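Agarase (Pseudoalteromonas fuliginea, PDB 6XJ9) probably hydrolyses the polysaccharide agarose, as a glycoside hydrolase of family GH50 from a marine bacterium. Local coordinates at residues 194-199 and 648-653; 548-553 and 584-589. All blocks are in the same frame, centred on the assembly; numbering follows the deposited sequence.

Contact 1 (194-199 and 648-653); sequences STLHDK and GLRDDK
Arg650 reaches across to the backbone of the 194-199 loop and gives one hydrogen bond, NH1 to Thr195 O at 2.8 Å. The carbonyl oxygen lies in the guanidinium plane, at its edge, and the N-H points at it fairly well (153°), although the donor stands 31° off the carbonyl plane. A second grip, within its own segment, also holds the guanidinium: NE and NH2 take the two carboxylate oxygens of Asp652 side-on, NE to OD1 and NH2 to OD2, each at 3.0 Å. The chain of Arg650 bends at chi3 (52°), which turns the guanidinium back toward Asp652 while CD rests 3.7 Å from Ser194 CA.

Together with this bond, the apolar end makes up the tight part of the interface. Leu196 lays both methyl groups on Gly648, CD1 and CD2 each 3.8 Å from its CA, and the backbone there comes closest, 6.0 Å between the two CA atoms. A side chain at Gly648 would start in the space that CD1 of Leu196 fills, so the leucine packs straight onto bare backbone. The loose side is that of Asp652, which is exposed and does not itself touch the loop, whereas the guanidinium it holds is buried; Arg650 is the N-cap residue of the short helix 651-654.

The loop itself joins strands 185-193 and 199-210 of the region assigned to an agarase CBM-like domain. Arg650 NH2 has a further acceptor in Lys66 O, while Lys199 forms a salt bridge with Glu647, just ahead of the second segment. Behind the apolar end, helix 689-704 receives Leu196 on Asp698 and Ser702, and Leu649 on Tyr699 and Val703, so the loop between two strands sits against the turn leading into helix 651-654 and, through Leu196, against helix 689-704.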
loop_
_atom_site.group_PDB
_atom_site.type_symbol
_atom_site.label_atom_id
_atom_site.label_comp_id
_atom_site.label_asym_id
_atom_site.label_seq_id
_atom_site.Cartn_x
_atom_site.Cartn_y
_atom_site.Cartn_z
ATOM N N SER A 194 9.931 21.932 -4.318
ATOM C CA SER A 194 8.979 21.597 -5.374
ATOM C C SER A 194 8.053 20.456 -4.963
ATOM O O SER A 194 8.135 19.358 -5.519
ATOM C CB SER A 194 9.691 21.264 -6.662
ATOM O OG SER A 194 10.556 22.318 -7.031
ATOM N N THR A 195 7.174 20.721 -3.993
ATOM C CA THR A 195 6.134 19.764 -3.658
ATOM C C THR A 195 4.838 20.206 -4.336
ATOM O O THR A 195 4.799 21.255 -4.982
ATOM C CB THR A 195 5.932 19.638 -2.139
ATOM O OG1 THR A 195 5.510 20.900 -1.623
ATOM C CG2 THR A 195 7.178 19.201 -1.400
ATOM N N LEU A 196 3.786 19.401 -4.175
ATOM C CA LEU A 196 2.447 19.868 -4.517
ATOM C C LEU A 196 1.694 20.295 -3.262
ATOM O O LEU A 196 0.695 21.011 -3.362
ATOM C CB LEU A 196 1.701 18.775 -5.290
ATOM C CG LEU A 196 2.395 18.323 -6.574
ATOM C CD1 LEU A 196 1.626 17.175 -7.237
ATOM C CD2 LEU A 196 2.568 19.497 -7.539
ATOM N N HIS A 197 2.183 19.846 -2.097
ATOM C CA HIS A 197 1.489 20.003 -0.824
ATOM C C HIS A 197 2.353 20.759 0.184
ATOM O O HIS A 197 3.584 20.702 0.121
ATOM C CB HIS A 197 1.137 18.627 -0.225
ATOM C CG HIS A 197 0.336 17.740 -1.120
ATOM N ND1 HIS A 197 -0.832 18.155 -1.714
ATOM C CD2 HIS A 197 0.529 16.462 -1.517
ATOM C CE1 HIS A 197 -1.332 17.177 -2.446
ATOM N NE2 HIS A 197 -0.511 16.124 -2.343
ATOM N N ASP A 198 1.686 21.440 1.127
ATOM C CA ASP A 198 2.308 21.887 2.368
ATOM C C ASP A 198 2.822 20.663 3.131
ATOM O O ASP A 198 2.156 19.626 3.183
ATOM C CB ASP A 198 1.337 22.678 3.266
ATOM C CG ASP A 198 1.019 24.095 2.807
ATOM O OD1 ASP A 198 1.834 24.693 2.069
ATOM O OD2 ASP A 198 -0.042 24.601 3.198
ATOM N N LYS A 199 4.032 20.790 3.701
ATOM C CA LYS A 199 4.645 19.734 4.492
ATOM C C LYS A 199 4.917 20.278 5.892
ATOM O O LYS A 199 4.950 21.493 6.081
ATOM C CB LYS A 199 5.938 19.244 3.835
ATOM C CG LYS A 199 5.830 18.942 2.343
ATOM C CD LYS A 199 4.748 17.940 2.019
ATOM C CE LYS A 199 5.273 16.545 1.790
ATOM N NZ LYS A 199 5.914 16.371 0.465
ATOM N N GLY A 648 5.944 16.743 -8.468
ATOM C CA GLY A 648 4.824 17.078 -9.330
ATOM C C GLY A 648 5.175 18.225 -10.271
ATOM O O GLY A 648 6.263 18.792 -10.171
ATOM N N LEU A 649 4.241 18.547 -11.180
ATOM C CA LEU A 649 4.363 19.715 -12.041
ATOM C C LEU A 649 3.633 20.886 -11.389
ATOM O O LEU A 649 2.409 20.973 -11.474
ATOM C CB LEU A 649 3.766 19.415 -13.423
ATOM C CG LEU A 649 4.377 18.238 -14.187
ATOM C CD1 LEU A 649 3.892 18.242 -15.630
ATOM C CD2 LEU A 649 5.901 18.283 -14.127
ATOM N N ARG A 650 4.401 21.771 -10.734
ATOM C CA ARG A 650 3.838 22.935 -10.064
ATOM C C ARG A 650 3.455 23.977 -11.109
ATOM O O ARG A 650 4.183 24.223 -12.078
ATOM C CB ARG A 650 4.853 23.591 -9.117
ATOM C CG ARG A 650 5.348 22.720 -7.973
ATOM C CD ARG A 650 6.403 23.469 -7.161
ATOM N NE ARG A 650 5.978 24.800 -6.723
ATOM C CZ ARG A 650 5.190 25.045 -5.675
ATOM N NH1 ARG A 650 4.729 24.046 -4.937
ATOM N NH2 ARG A 650 4.883 26.296 -5.356
ATOM N N ASP A 651 2.307 24.615 -10.884
ATOM C CA ASP A 651 1.827 25.631 -11.803
ATOM C C ASP A 651 2.877 26.728 -11.951
ATOM O O ASP A 651 3.112 27.196 -13.061
ATOM C CB ASP A 651 0.424 26.118 -11.406
ATOM C CG ASP A 651 -0.647 25.044 -11.552
ATOM O OD1 ASP A 651 -0.544 24.211 -12.489
ATOM O OD2 ASP A 651 -1.561 25.016 -10.717
ATOM N N ASP A 652 3.529 27.120 -10.840
ATOM C CA ASP A 652 4.446 28.249 -10.892
ATOM C C ASP A 652 5.662 27.933 -11.764
ATOM O O ASP A 652 6.170 28.819 -12.454
ATOM C CB ASP A 652 4.762 28.848 -9.516
ATOM C CG ASP A 652 5.463 27.921 -8.533
ATOM O OD1 ASP A 652 5.819 26.776 -8.915
ATOM O OD2 ASP A 652 5.624 28.344 -7.379
ATOM N N LYS A 653 6.067 26.658 -11.787
ATOM C CA LYS A 653 7.240 26.230 -12.540
ATOM C C LYS A 653 6.958 26.188 -14.047
ATOM O O LYS A 653 7.874 26.393 -14.843
ATOM C CB LYS A 653 7.735 24.878 -12.010
ATOM C CG LYS A 653 8.968 24.281 -12.690
ATOM C CD LYS A 653 10.245 25.107 -12.577
ATOM C CE LYS A 653 11.506 24.261 -12.594
ATOM N NZ LYS A 653 12.686 25.004 -13.099
#

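Contact 2 (548-553 and 584-589)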
loop_
_atom_site.group_PDB
_atom_site.type_symbol
_atom_site.label_atom_id
_atom_site.label_comp_id
_atom_site.label_asym_id
_atom_site.label_seq_id
_atom_site.Cartn_x
_atom_site.Cartn_y
_atom_site.Cartn_z
ATOM N N GLU A 548 25.222 43.070 -37.644
ATOM C CA GLU A 548 23.918 43.405 -38.187
ATOM C C GLU A 548 23.208 44.382 -37.252
ATOM O O GLU A 548 22.509 45.274 -37.722
ATOM C CB GLU A 548 23.089 42.139 -38.410
ATOM C CG GLU A 548 21.700 42.410 -38.956
ATOM C CD GLU A 548 20.711 41.266 -38.790
ATOM O OE1 GLU A 548 20.856 40.485 -37.825
ATOM O OE2 GLU A 548 19.795 41.158 -39.622
ATOM N N LYS A 549 23.411 44.218 -35.935
ATOM C CA LYS A 549 22.718 45.018 -34.933
ATOM C C LYS A 549 23.415 46.362 -34.720
ATOM O O LYS A 549 22.740 47.365 -34.495
ATOM C CB LYS A 549 22.541 44.259 -33.610
ATOM C CG LYS A 549 22.175 45.111 -32.396
ATOM C CD LYS A 549 21.476 44.362 -31.261
ATOM C CE LYS A 549 21.292 45.201 -30.014
ATOM N NZ LYS A 549 20.602 44.460 -28.929
ATOM N N TYR A 550 24.754 46.378 -34.766
ATOM C CA TYR A 550 25.499 47.527 -34.268
ATOM C C TYR A 550 26.187 48.318 -35.375
ATOM O O TYR A 550 26.635 49.438 -35.126
ATOM C CB TYR A 550 26.496 47.118 -33.184
ATOM C CG TYR A 550 25.842 46.794 -31.871
ATOM C CD1 TYR A 550 25.276 47.792 -31.093
ATOM C CD2 TYR A 550 25.747 45.482 -31.429
ATOM C CE1 TYR A 550 24.653 47.495 -29.892
ATOM C CE2 TYR A 550 25.129 45.171 -30.231
ATOM C CZ TYR A 550 24.583 46.180 -29.461
ATOM O OH TYR A 550 23.974 45.884 -28.278
ATOM N N THR A 551 26.289 47.729 -36.571
ATOM C CA THR A 551 26.929 48.373 -37.710
ATOM C C THR A 551 28.413 48.572 -37.406
ATOM O O THR A 551 29.253 47.868 -37.958
ATOM C CB THR A 551 26.211 49.673 -38.107
ATOM O OG1 THR A 551 24.798 49.448 -38.087
ATOM C CG2 THR A 551 26.634 50.199 -39.462
ATOM N N ASP A 552 28.707 49.529 -36.513
ATOM C CA ASP A 552 30.060 49.865 -36.098
ATOM C C ASP A 552 30.329 49.247 -34.729
ATOM O O ASP A 552 29.424 49.162 -33.902
ATOM C CB ASP A 552 30.254 51.381 -36.002
ATOM C CG ASP A 552 29.713 52.165 -37.186
ATOM O OD1 ASP A 552 30.061 51.805 -38.330
ATOM O OD2 ASP A 552 28.952 53.132 -36.953
ATOM N N VAL A 553 31.587 48.857 -34.495
ATOM C CA VAL A 553 31.984 48.204 -33.256
ATOM C C VAL A 553 31.766 49.159 -32.082
ATOM O O VAL A 553 31.394 48.726 -30.996
ATOM C CB VAL A 553 33.419 47.636 -33.335
ATOM C CG1 VAL A 553 34.500 48.704 -33.242
ATOM C CG2 VAL A 553 33.667 46.525 -32.322
ATOM N N LEU A 584 23.246 41.720 -21.957
ATOM C CA LEU A 584 22.501 40.482 -21.742
ATOM C C LEU A 584 21.395 40.334 -22.790
ATOM O O LEU A 584 20.946 39.225 -23.078
ATOM C CB LEU A 584 21.968 40.418 -20.302
ATOM C CG LEU A 584 23.010 40.202 -19.198
ATOM C CD1 LEU A 584 22.341 39.991 -17.848
ATOM C CD2 LEU A 584 23.938 39.021 -19.505
ATOM N N VAL A 585 20.997 41.454 -23.410
ATOM C CA VAL A 585 19.977 41.396 -24.449
ATOM C C VAL A 585 20.584 40.713 -25.677
ATOM O O VAL A 585 19.934 39.890 -26.327
ATOM C CB VAL A 585 19.349 42.779 -24.751
ATOM C CG1 VAL A 585 18.604 42.803 -26.077
ATOM C CG2 VAL A 585 18.426 43.238 -23.630
ATOM N N ASP A 586 21.857 41.016 -25.938
ATOM C CA ASP A 586 22.623 40.402 -27.011
ATOM C C ASP A 586 22.936 38.935 -26.694
ATOM O O ASP A 586 22.910 38.096 -27.595
ATOM C CB ASP A 586 23.876 41.228 -27.321
ATOM C CG ASP A 586 23.530 42.669 -27.671
ATOM O OD1 ASP A 586 22.531 42.859 -28.366
ATOM O OD2 ASP A 586 24.229 43.588 -27.199
ATOM N N PHE A 587 23.248 38.638 -25.425
ATOM C CA PHE A 587 23.522 37.273 -24.986
ATOM C C PHE A 587 22.310 36.393 -25.281
ATOM O O PHE A 587 22.445 35.247 -25.704
ATOM C CB PHE A 587 23.941 37.242 -23.510
ATOM C CG PHE A 587 25.368 37.659 -23.226
ATOM C CD1 PHE A 587 26.095 38.423 -24.129
ATOM C CD2 PHE A 587 25.996 37.277 -22.046
ATOM C CE1 PHE A 587 27.408 38.797 -23.864
ATOM C CE2 PHE A 587 27.298 37.674 -21.765
ATOM C CZ PHE A 587 28.008 38.423 -22.682
ATOM N N SER A 588 21.126 36.972 -25.073
ATOM C CA SER A 588 19.853 36.314 -25.309
ATOM C C SER A 588 19.639 36.047 -26.798
ATOM O O SER A 588 19.137 34.988 -27.166
ATOM C CB SER A 588 18.750 37.139 -24.726
ATOM O OG SER A 588 17.659 36.308 -24.382
ATOM N N ILE A 589 20.019 37.017 -27.641
ATOM C CA ILE A 589 19.895 36.919 -29.091
ATOM C C ILE A 589 20.809 35.802 -29.591
ATOM O O ILE A 589 20.402 34.981 -30.419
ATOM C CB ILE A 589 20.205 38.282 -29.755
ATOM C CG1 ILE A 589 19.017 39.250 -29.639
ATOM C CG2 ILE A 589 20.655 38.122 -31.200
ATOM C CD1 ILE A 589 19.329 40.680 -30.058
#
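Asp586 is shared by two donors from the end of helix 537-550, one on each carboxylate oxygen. Lys549 NZ meets OD1 at 2.6 Å in a salt bridge, using the syn lone pair of that oxygen. Tyr550 OH gives its hydrogen bond to OD2 at 2.5 Å, arriving on the syn side and 16° out of the carboxylate plane. The acid lies at the edge of the phenol ring, and the ring and carboxylate planes stand nearly perpendicular, 84° apart.

The side chains of these two neighbouring residues lie against each other, and both end at Asp586. Lys549 has CG anti to the backbone N (chi1 164°) and stays extended beyond it, which carries the ammonium to the helix opposite; on the way its CG lies over one face of the Tyr550 ring, 3.6 Å above the plane and toward the rim. The ammonium end then sits beside hydrocarbon, with Val585 CG1 at 3.9 Å and Ile589 CD1 slightly farther, so Val585, just before the acid, and Ile589, about one turn further on, border the lysine tip.

OD2 has a further donor in Trp560 NE1, which makes at least three bonds on this buried carboxylate. The Tyr550 ring itself packs on Glu555, Leu556 and Val559 of helix 553-560. An asparagine in place of this acid would probably leave the ammonium of Lys549 without its countercharge and pit an amide NH2 against one of the donors now bonded to the carboxylate.

As chemistry, this is a buried carboxylate paid for by one cation and two neutral donors, a tyrosine hydroxyl and an indole N-H; such a setting is likely to favour the ionised form of the acid and ties three helices together through one side chain.

In the fold
From the N terminus, the chain first lays down the strands of the CBM-like region, and the loop at 194-199 waits there while some 450 residues go by. Contact 1 closes that long excursion at 648-653, joining the strand-rich N-terminal part to the region beyond strand 640-643 of the mixed seven-stranded sheet. Contact 2 is nested inside it: 548-553 and 584-589 close a much shorter loop, with 30 residues between them, 13 of them helical, and link helix 537-550 to helix 584-609. The two do not touch; their centres are 38 Å apart and their nearest atoms about 17 Å, one joining distant regions, the other a local helical cluster.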